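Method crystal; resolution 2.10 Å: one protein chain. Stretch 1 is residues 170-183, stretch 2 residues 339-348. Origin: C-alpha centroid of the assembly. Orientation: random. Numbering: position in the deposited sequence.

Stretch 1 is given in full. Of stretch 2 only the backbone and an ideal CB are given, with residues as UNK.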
# COMPACT_ATOMS: atom_id res chain seq x y z
N ASP A 170 0.90 -20.38 1.32
CA ASP A 170 1.95 -20.18 0.32
C ASP A 170 2.71 -18.89 0.65
O ASP A 170 3.94 -18.82 0.56
CB ASP A 170 1.35 -20.00 -1.08
CG ASP A 170 0.71 -21.25 -1.61
OD1 ASP A 170 -0.29 -21.10 -2.35
OD2 ASP A 170 1.20 -22.36 -1.32
N ILE A 171 1.96 -17.86 1.02
CA ILE A 171 2.57 -16.57 1.31
C ILE A 171 3.51 -16.67 2.51
O ILE A 171 4.64 -16.17 2.47
CB ILE A 171 1.50 -15.50 1.54
CG1 ILE A 171 0.69 -15.31 0.24
CG2 ILE A 171 2.15 -14.20 1.97
CD1 ILE A 171 1.55 -14.95 -0.98
N ILE A 172 3.04 -17.31 3.57
CA ILE A 172 3.86 -17.47 4.76
C ILE A 172 5.08 -18.33 4.44
O ILE A 172 6.19 -18.05 4.90
CB ILE A 172 3.08 -18.15 5.90
CG1 ILE A 172 2.15 -17.13 6.56
CG2 ILE A 172 4.04 -18.76 6.94
CD1 ILE A 172 1.25 -17.74 7.61
N LYS A 173 4.89 -19.37 3.63
CA LYS A 173 6.01 -20.25 3.29
C LYS A 173 7.10 -19.53 2.51
O LYS A 173 8.27 -19.87 2.64
CB LYS A 173 5.54 -21.46 2.49
CG LYS A 173 6.63 -22.51 2.26
CD LYS A 173 6.03 -23.79 1.68
CE LYS A 173 7.02 -24.95 1.72
NZ LYS A 173 8.19 -24.73 0.82
N ASN A 174 6.72 -18.53 1.71
CA ASN A 174 7.70 -17.80 0.91
C ASN A 174 8.36 -16.63 1.64
O ASN A 174 9.23 -15.98 1.08
CB ASN A 174 7.06 -17.30 -0.40
CG ASN A 174 6.60 -18.45 -1.30
OD1 ASN A 174 7.02 -19.59 -1.10
ND2 ASN A 174 5.76 -18.15 -2.30
N MET A 175 7.93 -16.35 2.87
CA MET A 175 8.53 -15.27 3.67
C MET A 175 9.90 -15.75 4.13
O MET A 175 10.14 -16.95 4.17
CB MET A 175 7.70 -14.97 4.94
CG MET A 175 6.37 -14.25 4.75
SD MET A 175 5.52 -13.97 6.33
CE MET A 175 3.91 -13.36 5.75
N ASP A 176 10.79 -14.83 4.48
CA ASP A 176 12.09 -15.26 4.98
C ASP A 176 11.90 -15.61 6.47
O ASP A 176 10.83 -15.36 7.06
CB ASP A 176 13.17 -14.19 4.75
CG ASP A 176 12.97 -12.91 5.57
OD1 ASP A 176 13.78 -11.98 5.39
OD2 ASP A 176 12.03 -12.81 6.38
N GLY A 177 12.91 -16.23 7.08
CA GLY A 177 12.79 -16.64 8.47
C GLY A 177 12.24 -15.63 9.45
O GLY A 177 11.35 -15.93 10.24
N LEU A 178 12.78 -14.41 9.40
CA LEU A 178 12.36 -13.36 10.31
C LEU A 178 10.88 -12.96 10.12
O LEU A 178 10.14 -12.84 11.09
CB LEU A 178 13.28 -12.15 10.14
CG LEU A 178 13.21 -11.03 11.19
CD1 LEU A 178 13.38 -11.61 12.60
CD2 LEU A 178 14.29 -9.99 10.88
N ARG A 179 10.43 -12.78 8.87
CA ARG A 179 9.03 -12.41 8.66
C ARG A 179 8.06 -13.54 9.03
O ARG A 179 7.01 -13.30 9.62
CB ARG A 179 8.78 -11.98 7.20
CG ARG A 179 9.23 -10.56 6.92
CD ARG A 179 10.75 -10.50 6.97
NE ARG A 179 11.20 -9.28 7.57
CZ ARG A 179 12.46 -8.86 7.56
NH1 ARG A 179 12.74 -7.71 8.15
NH2 ARG A 179 13.41 -9.57 6.97
N LYS A 180 8.42 -14.76 8.68
CA LYS A 180 7.58 -15.91 9.02
C LYS A 180 7.44 -16.02 10.54
O LYS A 180 6.34 -16.18 11.06
CB LYS A 180 8.24 -17.19 8.48
CG LYS A 180 7.45 -18.47 8.66
CD LYS A 180 8.07 -19.55 7.77
CE LYS A 180 7.18 -20.77 7.55
NZ LYS A 180 7.83 -21.75 6.61
N ARG A 181 8.56 -15.94 11.25
CA ARG A 181 8.54 -16.05 12.70
C ARG A 181 7.67 -14.98 13.35
O ARG A 181 6.83 -15.29 14.21
CB ARG A 181 9.96 -15.97 13.28
CG ARG A 181 9.99 -15.93 14.81
CD ARG A 181 11.41 -16.09 15.39
NE ARG A 181 11.41 -15.91 16.84
CZ ARG A 181 12.51 -15.92 17.60
NH1 ARG A 181 12.41 -15.74 18.91
NH2 ARG A 181 13.70 -16.10 17.04
N ASN A 182 7.86 -13.73 12.95
CA ASN A 182 7.08 -12.63 13.50
C ASN A 182 5.60 -12.71 13.13
O ASN A 182 4.73 -12.36 13.94
CB ASN A 182 7.69 -11.29 13.05
CG ASN A 182 8.95 -10.94 13.84
OD1 ASN A 182 9.94 -10.45 13.29
ND2 ASN A 182 8.92 -11.18 15.13
N THR A 183 5.31 -13.19 11.92
CA THR A 183 3.92 -13.32 11.50
C THR A 183 3.24 -14.41 12.34
O THR A 183 2.12 -14.23 12.82
CB THR A 183 3.84 -13.65 9.98
OG1 THR A 183 4.33 -12.53 9.23
CG2 THR A 183 2.40 -13.94 9.55
N UNK A 339 5.95 -6.49 20.18
CA UNK A 339 4.62 -7.09 20.07
C UNK A 339 4.29 -7.42 18.61
O UNK A 339 3.28 -8.07 18.32
CB UNK A 339 3.56 -6.15 20.65
N UNK A 340 5.14 -6.95 17.70
CA UNK A 340 4.98 -7.23 16.27
C UNK A 340 3.69 -6.70 15.64
O UNK A 340 3.12 -7.32 14.73
CB UNK A 340 5.04 -8.74 16.05
N UNK A 341 3.25 -5.54 16.11
CA UNK A 341 2.04 -4.95 15.56
C UNK A 341 2.15 -4.74 14.06
O UNK A 341 1.17 -4.87 13.33
CB UNK A 341 1.74 -3.62 16.25
N UNK A 342 3.35 -4.42 13.60
CA UNK A 342 3.60 -4.17 12.19
C UNK A 342 3.22 -5.38 11.33
O UNK A 342 2.63 -5.25 10.26
CB UNK A 342 5.07 -3.81 11.97
N UNK A 343 3.61 -6.56 11.81
CA UNK A 343 3.34 -7.80 11.13
C UNK A 343 1.85 -8.13 11.15
O UNK A 343 1.34 -8.73 10.20
CB UNK A 343 4.15 -8.93 11.77
N UNK A 344 1.17 -7.74 12.22
CA UNK A 344 -0.27 -7.98 12.36
C UNK A 344 -1.02 -7.15 11.33
O UNK A 344 -1.92 -7.65 10.65
CB UNK A 344 -0.75 -7.65 13.77
N UNK A 345 -0.64 -5.87 11.20
CA UNK A 345 -1.27 -4.99 10.23
C UNK A 345 -1.09 -5.53 8.80
O UNK A 345 -2.06 -5.63 8.04
CB UNK A 345 -0.69 -3.58 10.35
N UNK A 346 0.14 -5.88 8.43
CA UNK A 346 0.39 -6.40 7.09
C UNK A 346 -0.37 -7.71 6.86
O UNK A 346 -0.96 -7.91 5.80
CB UNK A 346 1.89 -6.61 6.88
N UNK A 347 -0.35 -8.61 7.85
CA UNK A 347 -1.03 -9.88 7.66
C UNK A 347 -2.53 -9.72 7.45
O UNK A 347 -3.14 -10.45 6.66
CB UNK A 347 -0.77 -10.79 8.86
N UNK A 348 -3.13 -8.76 8.15
CA UNK A 348 -4.57 -8.53 8.01
C UNK A 348 -4.91 -8.12 6.57
O UNK A 348 -5.86 -8.64 5.99
CB UNK A 348 -5.04 -7.46 8.99

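The helix of 341-348 crosses the helix of 177-183 almost at a right angle, 88° between their directions, with the axes 9.5 Å apart at their closest. Crossed so steeply, the two touch over a short length, and few positions of stretch 2 face stretch 1.

Position 339 precedes the helix, and its ideal CB has nothing of stretch 1 within 5.5 Å. Stretch 1 therefore places no demand on it, and many side chains would be compatible; it is Phe-339, which makes no contact here.

Position 340 is the N-cap, with phi/psi of 62/35. This left-handed conformation is easiest for glycine, and asparagine or aspartate also adopt it readily. The CB points toward stretch 1, and the ideal CB lies 4.2 Å from Asn-182 O, so a small residue would fit comfortably. The residue is Ala-340, whose methyl rests beside that carbonyl; Ala-340 O accepts from N of residue 344 at 3.2 Å, in the first turn of the helix.

Positions 341 and 342 have helical angles and nothing of stretch 1 near their ideal CB atoms. Glycine is not required by the backbone at 341, nor is any particular side chain at 342. They are Gly-341 and Ser-342.

Position 343 faces stretch 1 directly. Its ideal CB is 4.1 Å from Asn-182 O and 4.4 Å from Thr-183 CA, and beyond it lie the side chains of Asn-182 and Arg-179. A long side chain could run along this surface; an aromatic ring would use the CH groups, and a polar tip would suit the amide and guanidinium farther out. Methionine, glutamine, phenylalanine or tyrosine are all plausible. Tyr-343, with chi1 m, lays one ring face against Asn-182 CB, which sits 3.3 Å from the centroid of the Tyr-343 ring and only 6° off its normal, a CH-pi contact. Arg-179 CG lies at the ring edge. Tyr-343 OH reaches the polar end of the site, 3.3 Å from Asn-182 OD1. A water donates both to Thr-183 OG1 and to Tyr-343 O, joining the helices.

Position 344 points away, and 345 and 346 are out of reach, so stretch 1 sets no limit, and any side chain a helix tolerates would serve. They are Ala-344, Val-345 and Gln-346.

Position 347 lies one turn after 343 and again points toward stretch 1. Its ideal CB is 4.5 Å from Thr-183 CG2, and farther out wait the apolar atoms of Ile-171, Ile-172 and Met-175. A large apolar residue is favoured: leucine, methionine or phenylalanine could use part of this surface, tryptophan more of it. Trp-347, with chi1 t, receives Thr-183 CG2 over one face, 4.1 Å from the centroid of the Trp-347 five-membered ring. Its six-membered ring extends to the earlier helix and the loop after it, where Trp-347 CH2 is 3.3 Å from Ile-172 CG1 and Trp-347 CZ3 is 3.7 Å from Met-175 CE.

Position 348 is out of reach, leaving its choice free of stretch 1; it is Glu-348.

Stretch 2 339-348: FAGSYAVQWE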
# COMPACT_ATOMS: atom_id res chain seq x y z
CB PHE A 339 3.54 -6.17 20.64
CG PHE A 339 3.39 -6.25 22.14
CD1 PHE A 339 3.70 -5.15 22.94
CD2 PHE A 339 2.95 -7.42 22.75
CE1 PHE A 339 3.56 -5.22 24.34
CE2 PHE A 339 2.80 -7.51 24.14
CZ PHE A 339 3.11 -6.41 24.93
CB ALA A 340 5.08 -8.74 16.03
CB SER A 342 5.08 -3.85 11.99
OG SER A 342 5.31 -3.45 10.65
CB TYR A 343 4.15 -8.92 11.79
CG TYR A 343 5.64 -8.73 11.60
CD1 TYR A 343 6.27 -9.13 10.42
CD2 TYR A 343 6.42 -8.11 12.59
CE1 TYR A 343 7.63 -8.93 10.22
CE2 TYR A 343 7.81 -7.90 12.38
CZ TYR A 343 8.39 -8.31 11.19
OH TYR A 343 9.74 -8.16 10.97
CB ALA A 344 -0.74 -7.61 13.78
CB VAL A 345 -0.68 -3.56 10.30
CG1 VAL A 345 -1.19 -2.71 9.12
CG2 VAL A 345 -1.09 -2.89 11.62
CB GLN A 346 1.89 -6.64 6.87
CG GLN A 346 2.78 -5.37 6.85
CD GLN A 346 2.30 -4.34 5.84
OE1 GLN A 346 1.97 -4.67 4.69
NE2 GLN A 346 2.27 -3.08 6.25
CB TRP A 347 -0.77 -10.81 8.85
CG TRP A 347 -1.21 -12.23 8.60
CD1 TRP A 347 -2.06 -12.97 9.38
CD2 TRP A 347 -0.80 -13.08 7.53
NE1 TRP A 347 -2.20 -14.23 8.85
CE2 TRP A 347 -1.45 -14.33 7.72
CE3 TRP A 347 0.04 -12.92 6.42
CZ2 TRP A 347 -1.26 -15.41 6.84
CZ3 TRP A 347 0.22 -13.99 5.55
CH2 TRP A 347 -0.44 -15.22 5.76
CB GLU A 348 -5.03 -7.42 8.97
CG GLU A 348 -6.49 -6.95 8.80
CD GLU A 348 -7.51 -7.93 9.37
OE1 GLU A 348 -7.30 -8.42 10.50
OE2 GLU A 348 -8.55 -8.19 8.71
O HOH W 1 2.97 -10.12 8.48
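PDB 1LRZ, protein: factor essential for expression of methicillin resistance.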